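Local structure of lipolytic enzyme, G-D-S-L family (Bacteroides thetaiotaomicron, 7BR2) at residues G61-G73 with S113-K125. The protein metabolizes the drug diltiazem as a gut-microbial serine esterase of the SGNH (GDSL) hydrolase family. Sequence-based numbering, arbitrary orientation.
Sequences GDTAYDMNKRLDG and SIKNFQQMEKRFK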
loop_
_atom_site.group_PDB
_atom_site.type_symbol
_atom_site.label_atom_id
_atom_site.label_comp_id
_atom_site.label_asym_id
_atom_site.label_seq_id
_atom_site.Cartn_x
_atom_site.Cartn_y
_atom_site.Cartn_z
ATOM N N GLY A 61 5.820 -12.721 -12.121
ATOM C CA GLY A 61 6.413 -13.068 -13.389
ATOM C C GLY A 61 5.859 -12.332 -14.592
ATOM O O GLY A 61 6.416 -12.477 -15.686
ATOM N N ASP A 62 4.765 -11.582 -14.447
ATOM C CA ASP A 62 4.106 -10.987 -15.609
ATOM C C ASP A 62 4.949 -9.910 -16.283
ATOM O O ASP A 62 5.624 -9.111 -15.632
ATOM C CB ASP A 62 2.755 -10.365 -15.228
ATOM C CG ASP A 62 1.606 -11.376 -15.208
ATOM O OD1 ASP A 62 1.877 -12.602 -15.194
ATOM O OD2 ASP A 62 0.429 -10.950 -15.250
ATOM N N THR A 63 4.834 -9.852 -17.606
ATOM C CA THR A 63 5.251 -8.703 -18.392
ATOM C C THR A 63 3.992 -8.032 -18.914
ATOM O O THR A 63 2.876 -8.461 -18.614
ATOM C CB THR A 63 6.156 -9.104 -19.560
ATOM O OG1 THR A 63 5.443 -9.994 -20.416
ATOM C CG2 THR A 63 7.388 -9.820 -19.052
ATOM N N ALA A 64 4.172 -7.003 -19.736
ATOM C CA ALA A 64 3.012 -6.369 -20.339
ATOM C C ALA A 64 2.250 -7.353 -21.218
ATOM O O ALA A 64 1.020 -7.241 -21.366
ATOM C CB ALA A 64 3.441 -5.146 -21.147
ATOM N N TYR A 65 2.954 -8.355 -21.764
ATOM C CA TYR A 65 2.308 -9.385 -22.572
ATOM C C TYR A 65 1.310 -10.205 -21.745
ATOM O O TYR A 65 0.165 -10.420 -22.175
ATOM C CB TYR A 65 3.382 -10.291 -23.201
ATOM C CG TYR A 65 2.832 -11.576 -23.787
ATOM C CD1 TYR A 65 2.321 -11.615 -25.082
ATOM C CD2 TYR A 65 2.805 -12.754 -23.036
ATOM C CE1 TYR A 65 1.804 -12.796 -25.609
ATOM C CE2 TYR A 65 2.289 -13.937 -23.558
ATOM C CZ TYR A 65 1.789 -13.953 -24.837
ATOM O OH TYR A 65 1.277 -15.132 -25.346
ATOM N N ASP A 66 1.704 -10.620 -20.530
ATOM C CA ASP A 66 0.824 -11.439 -19.687
ATOM C C ASP A 66 -0.344 -10.632 -19.124
ATOM O O ASP A 66 -1.493 -11.106 -19.084
ATOM C CB ASP A 66 1.632 -12.051 -18.550
ATOM C CG ASP A 66 2.862 -12.778 -19.040
ATOM O OD1 ASP A 66 2.693 -13.814 -19.717
ATOM O OD2 ASP A 66 3.994 -12.329 -18.742
ATOM N N MET A 67 -0.052 -9.427 -18.647
ATOM C CA MET A 67 -1.089 -8.517 -18.188
ATOM C C MET A 67 -2.144 -8.288 -19.270
ATOM O O MET A 67 -3.360 -8.324 -18.996
ATOM C CB MET A 67 -0.421 -7.219 -17.752
ATOM C CG MET A 67 0.478 -7.409 -16.535
ATOM S SD MET A 67 1.287 -5.859 -16.047
ATOM C CE MET A 67 2.648 -6.418 -15.036
ATOM N N ASN A 68 -1.694 -8.094 -20.518
ATOM C CA ASN A 68 -2.624 -7.916 -21.626
ATOM C C ASN A 68 -3.461 -9.168 -21.861
ATOM O O ASN A 68 -4.661 -9.064 -22.140
ATOM C CB ASN A 68 -1.869 -7.548 -22.906
ATOM C CG ASN A 68 -2.804 -7.358 -24.092
ATOM O OD1 ASN A 68 -3.573 -6.398 -24.136
ATOM N ND2 ASN A 68 -2.777 -8.299 -25.033
ATOM N N LYS A 69 -2.830 -10.356 -21.825
ATOM C CA LYS A 69 -3.575 -11.612 -21.994
ATOM C C LYS A 69 -4.724 -11.731 -21.000
ATOM O O LYS A 69 -5.775 -12.300 -21.324
ATOM C CB LYS A 69 -2.684 -12.845 -21.793
ATOM C CG LYS A 69 -1.712 -13.259 -22.858
ATOM C CD LYS A 69 -1.098 -14.613 -22.428
ATOM C CE LYS A 69 -0.823 -14.616 -20.929
ATOM N NZ LYS A 69 -0.876 -15.939 -20.249
ATOM N N ARG A 70 -4.526 -11.253 -19.766
ATOM C CA ARG A 70 -5.510 -11.516 -18.711
ATOM C C ARG A 70 -6.423 -10.332 -18.390
ATOM O O ARG A 70 -7.196 -10.415 -17.433
ATOM C CB ARG A 70 -4.817 -11.985 -17.431
ATOM C CG ARG A 70 -3.919 -10.968 -16.772
ATOM C CD ARG A 70 -3.339 -11.560 -15.486
ATOM N NE ARG A 70 -2.150 -10.851 -15.007
ATOM C CZ ARG A 70 -2.163 -9.915 -14.064
ATOM N NH1 ARG A 70 -3.314 -9.565 -13.487
ATOM N NH2 ARG A 70 -1.023 -9.338 -13.689
ATOM N N LEU A 71 -6.345 -9.232 -19.147
ATOM C CA LEU A 71 -7.266 -8.111 -18.908
ATOM C C LEU A 71 -8.747 -8.530 -18.825
ATOM O O LEU A 71 -9.456 -8.130 -17.894
ATOM C CB LEU A 71 -7.100 -7.048 -19.994
ATOM C CG LEU A 71 -5.861 -6.161 -19.919
ATOM C CD1 LEU A 71 -5.887 -5.129 -21.045
ATOM C CD2 LEU A 71 -5.756 -5.512 -18.564
ATOM N N ASP A 72 -9.251 -9.305 -19.794
ATOM C CA ASP A 72 -10.683 -9.624 -19.794
ATOM C C ASP A 72 -11.082 -10.452 -18.569
ATOM O O ASP A 72 -12.057 -10.128 -17.875
ATOM C CB ASP A 72 -11.085 -10.384 -21.064
ATOM C CG ASP A 72 -11.232 -9.499 -22.286
ATOM O OD1 ASP A 72 -11.748 -8.372 -22.164
ATOM O OD2 ASP A 72 -10.864 -9.955 -23.390
ATOM N N GLY A 73 -10.353 -11.544 -18.308
ATOM C CA GLY A 73 -10.738 -12.515 -17.293
ATOM C C GLY A 73 -10.304 -12.192 -15.878
ATOM O O GLY A 73 -10.790 -12.821 -14.931
ATOM N N SER A 113 8.574 -4.511 -24.756
ATOM C CA SER A 113 7.682 -4.098 -23.688
ATOM C C SER A 113 6.658 -3.091 -24.190
ATOM O O SER A 113 5.453 -3.279 -23.996
ATOM C CB SER A 113 8.482 -3.517 -22.532
ATOM O OG SER A 113 7.635 -3.295 -21.434
ATOM N N ILE A 114 7.106 -2.036 -24.882
ATOM C CA ILE A 114 6.123 -1.034 -25.303
ATOM C C ILE A 114 5.218 -1.590 -26.403
ATOM O O ILE A 114 4.052 -1.183 -26.524
ATOM C CB ILE A 114 6.800 0.283 -25.725
ATOM C CG1 ILE A 114 7.686 0.079 -26.950
ATOM C CG2 ILE A 114 7.545 0.941 -24.540
ATOM C CD1 ILE A 114 8.333 1.355 -27.453
ATOM N N LYS A 115 5.693 -2.564 -27.179
ATOM C CA LYS A 115 4.803 -3.209 -28.135
ATOM C C LYS A 115 3.629 -3.864 -27.405
ATOM O O LYS A 115 2.466 -3.702 -27.803
ATOM C CB LYS A 115 5.594 -4.222 -28.980
ATOM C CG LYS A 115 4.787 -4.905 -30.099
ATOM C CD LYS A 115 5.472 -6.159 -30.625
ATOM C CE LYS A 115 4.521 -7.006 -31.454
ATOM N NZ LYS A 115 4.740 -6.794 -32.906
ATOM N N ASN A 116 3.909 -4.576 -26.312
ATOM C CA ASN A 116 2.806 -5.180 -25.557
ATOM C C ASN A 116 1.947 -4.123 -24.854
ATOM O O ASN A 116 0.696 -4.199 -24.857
ATOM C CB ASN A 116 3.355 -6.186 -24.556
ATOM C CG ASN A 116 3.965 -7.369 -25.246
ATOM O OD1 ASN A 116 3.352 -7.946 -26.150
ATOM N ND2 ASN A 116 5.191 -7.721 -24.865
ATOM N N PHE A 117 2.601 -3.109 -24.281
ATOM C CA PHE A 117 1.861 -2.047 -23.615
ATOM C C PHE A 117 0.869 -1.393 -24.558
ATOM O O PHE A 117 -0.190 -0.961 -24.114
ATOM C CB PHE A 117 2.797 -0.983 -23.044
ATOM C CG PHE A 117 2.075 0.223 -22.495
ATOM C CD1 PHE A 117 1.525 0.193 -21.223
ATOM C CD2 PHE A 117 1.937 1.376 -23.249
ATOM C CE1 PHE A 117 0.858 1.291 -20.707
ATOM C CE2 PHE A 117 1.265 2.483 -22.741
ATOM C CZ PHE A 117 0.727 2.439 -21.467
ATOM N N GLN A 118 1.204 -1.296 -25.849
ATOM C CA GLN A 118 0.313 -0.640 -26.805
ATOM C C GLN A 118 -0.980 -1.429 -26.984
ATOM O O GLN A 118 -2.056 -0.843 -27.165
ATOM C CB GLN A 118 1.029 -0.454 -28.151
ATOM C CG GLN A 118 2.032 0.722 -28.184
ATOM C CD GLN A 118 2.834 0.796 -29.485
ATOM O OE1 GLN A 118 3.867 0.147 -29.634
ATOM N NE2 GLN A 118 2.362 1.613 -30.422
ATOM N N GLN A 119 -0.891 -2.759 -26.951
ATOM C CA GLN A 119 -2.098 -3.580 -26.926
ATOM C C GLN A 119 -2.958 -3.211 -25.722
ATOM O O GLN A 119 -4.163 -2.934 -25.843
ATOM C CB GLN A 119 -1.687 -5.052 -26.872
ATOM C CG GLN A 119 -0.964 -5.583 -28.119
ATOM C CD GLN A 119 -1.780 -5.431 -29.383
ATOM O OE1 GLN A 119 -1.653 -4.448 -30.112
ATOM N NE2 GLN A 119 -2.656 -6.392 -29.627
ATOM N N MET A 120 -2.328 -3.150 -24.551
ATOM C CA MET A 120 -3.081 -2.755 -23.360
ATOM C C MET A 120 -3.671 -1.351 -23.509
ATOM O O MET A 120 -4.839 -1.120 -23.174
ATOM C CB MET A 120 -2.191 -2.820 -22.120
ATOM C CG MET A 120 -1.636 -4.196 -21.803
ATOM S SD MET A 120 -0.789 -4.127 -20.221
ATOM C CE MET A 120 -2.190 -4.413 -19.192
ATOM N N GLU A 121 -2.874 -0.420 -24.036
ATOM C CA GLU A 121 -3.262 0.980 -24.171
ATOM C C GLU A 121 -4.510 1.101 -25.016
ATOM O O GLU A 121 -5.449 1.835 -24.675
ATOM C CB GLU A 121 -2.116 1.744 -24.827
ATOM C CG GLU A 121 -2.209 3.242 -24.832
ATOM C CD GLU A 121 -1.180 3.851 -25.771
ATOM O OE1 GLU A 121 -0.596 3.104 -26.582
ATOM O OE2 GLU A 121 -0.947 5.069 -25.693
ATOM N N LYS A 122 -4.519 0.388 -26.143
ATOM C CA LYS A 122 -5.715 0.311 -26.963
ATOM C C LYS A 122 -6.903 -0.189 -26.148
ATOM O O LYS A 122 -8.004 0.366 -26.247
ATOM C CB LYS A 122 -5.464 -0.586 -28.174
ATOM C CG LYS A 122 -6.726 -0.824 -28.968
ATOM C CD LYS A 122 -6.464 -1.396 -30.357
ATOM C CE LYS A 122 -7.716 -1.198 -31.234
ATOM N NZ LYS A 122 -8.955 -1.791 -30.633
ATOM N N ARG A 123 -6.702 -1.230 -25.317
ATOM C CA ARG A 123 -7.834 -1.707 -24.513
ATOM C C ARG A 123 -8.314 -0.639 -23.538
ATOM O O ARG A 123 -9.520 -0.450 -23.360
ATOM C CB ARG A 123 -7.494 -2.989 -23.744
ATOM C CG ARG A 123 -6.949 -4.123 -24.574
ATOM C CD ARG A 123 -8.029 -4.781 -25.459
ATOM N NE ARG A 123 -9.362 -4.882 -24.858
ATOM C CZ ARG A 123 -9.809 -5.954 -24.195
ATOM N NH1 ARG A 123 -11.045 -5.970 -23.700
ATOM N NH2 ARG A 123 -9.019 -7.011 -24.020
ATOM N N PHE A 124 -7.383 0.062 -22.894
ATOM C CA PHE A 124 -7.750 1.063 -21.901
ATOM C C PHE A 124 -8.513 2.218 -22.533
ATOM O O PHE A 124 -9.448 2.758 -21.932
ATOM C CB PHE A 124 -6.499 1.560 -21.172
ATOM C CG PHE A 124 -5.754 0.474 -20.424
ATOM C CD1 PHE A 124 -6.413 -0.665 -19.967
ATOM C CD2 PHE A 124 -4.388 0.573 -20.215
ATOM C CE1 PHE A 124 -5.728 -1.662 -19.284
ATOM C CE2 PHE A 124 -3.689 -0.417 -19.539
ATOM C CZ PHE A 124 -4.358 -1.537 -19.067
ATOM N N LYS A 125 -8.135 2.609 -23.752
ATOM C CA LYS A 125 -8.823 3.715 -24.413
ATOM C C LYS A 125 -10.290 3.393 -24.689
ATOM O O LYS A 125 -11.123 4.300 -24.772
ATOM C CB LYS A 125 -8.086 4.071 -25.708
ATOM C CG LYS A 125 -6.667 4.539 -25.405
ATOM C CD LYS A 125 -6.062 5.451 -26.430
ATOM C CE LYS A 125 -6.474 5.186 -27.835
ATOM N NZ LYS A 125 -5.681 6.120 -28.675
HETATM O O HOH W 1 -6.171 -7.269 -24.741
HETATM O O HOH W 2 -4.034 -8.699 -27.950
#
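Met120 is the knob of this helix pair: its side chain drops into the hollow formed by Ala64, Met67, Asn68 and Leu71. A bend at chi3 (86°) turns the methyl inward, setting Met120 CE 3.6 Å from Met67 CB and 3.8 Å from Leu71 CD2. An unbranched, flexible thioether can bend to follow a hollow lined by four different side chains, and Leu25 of strand 21-26 touches Met120, Met67 and Leu71 from the sheet side. Helices 64-73 and 113-125 run nearly parallel, crossing at 22° with axes 8.4 Å apart. Small Ala64 permits this closeness, its CB lying 3.6 Å from Asn116 CB. Further along, Leu71 CD1 packs on Arg123 CB and CG, while both methyls lie 3.9 Å from Phe124 CE1.

Toward solvent the contact turns polar. Asn116 lays its amide against Tyr65 CB, with OD1 at the edge of the tyrosine ring. Asn68 runs alongside Met120 in the opposite direction, its CB against Met120 CG; one water joins Asn68 OD1 to Arg123 NH2, and another lies between Asn68 ND2 and Gln119 NE2. Folded at chi2 and chi3, Arg123 brings NH1 to Asp72 OD1, a nearly straight (172°) salt bridge of 2.9 Å.

The chemistry is thus graded: apolar shape-matching joins two neighbouring helices on one face of the parallel sheet of the SGNH fold, while amides, waters and one ion pair finish the solvent-facing margin.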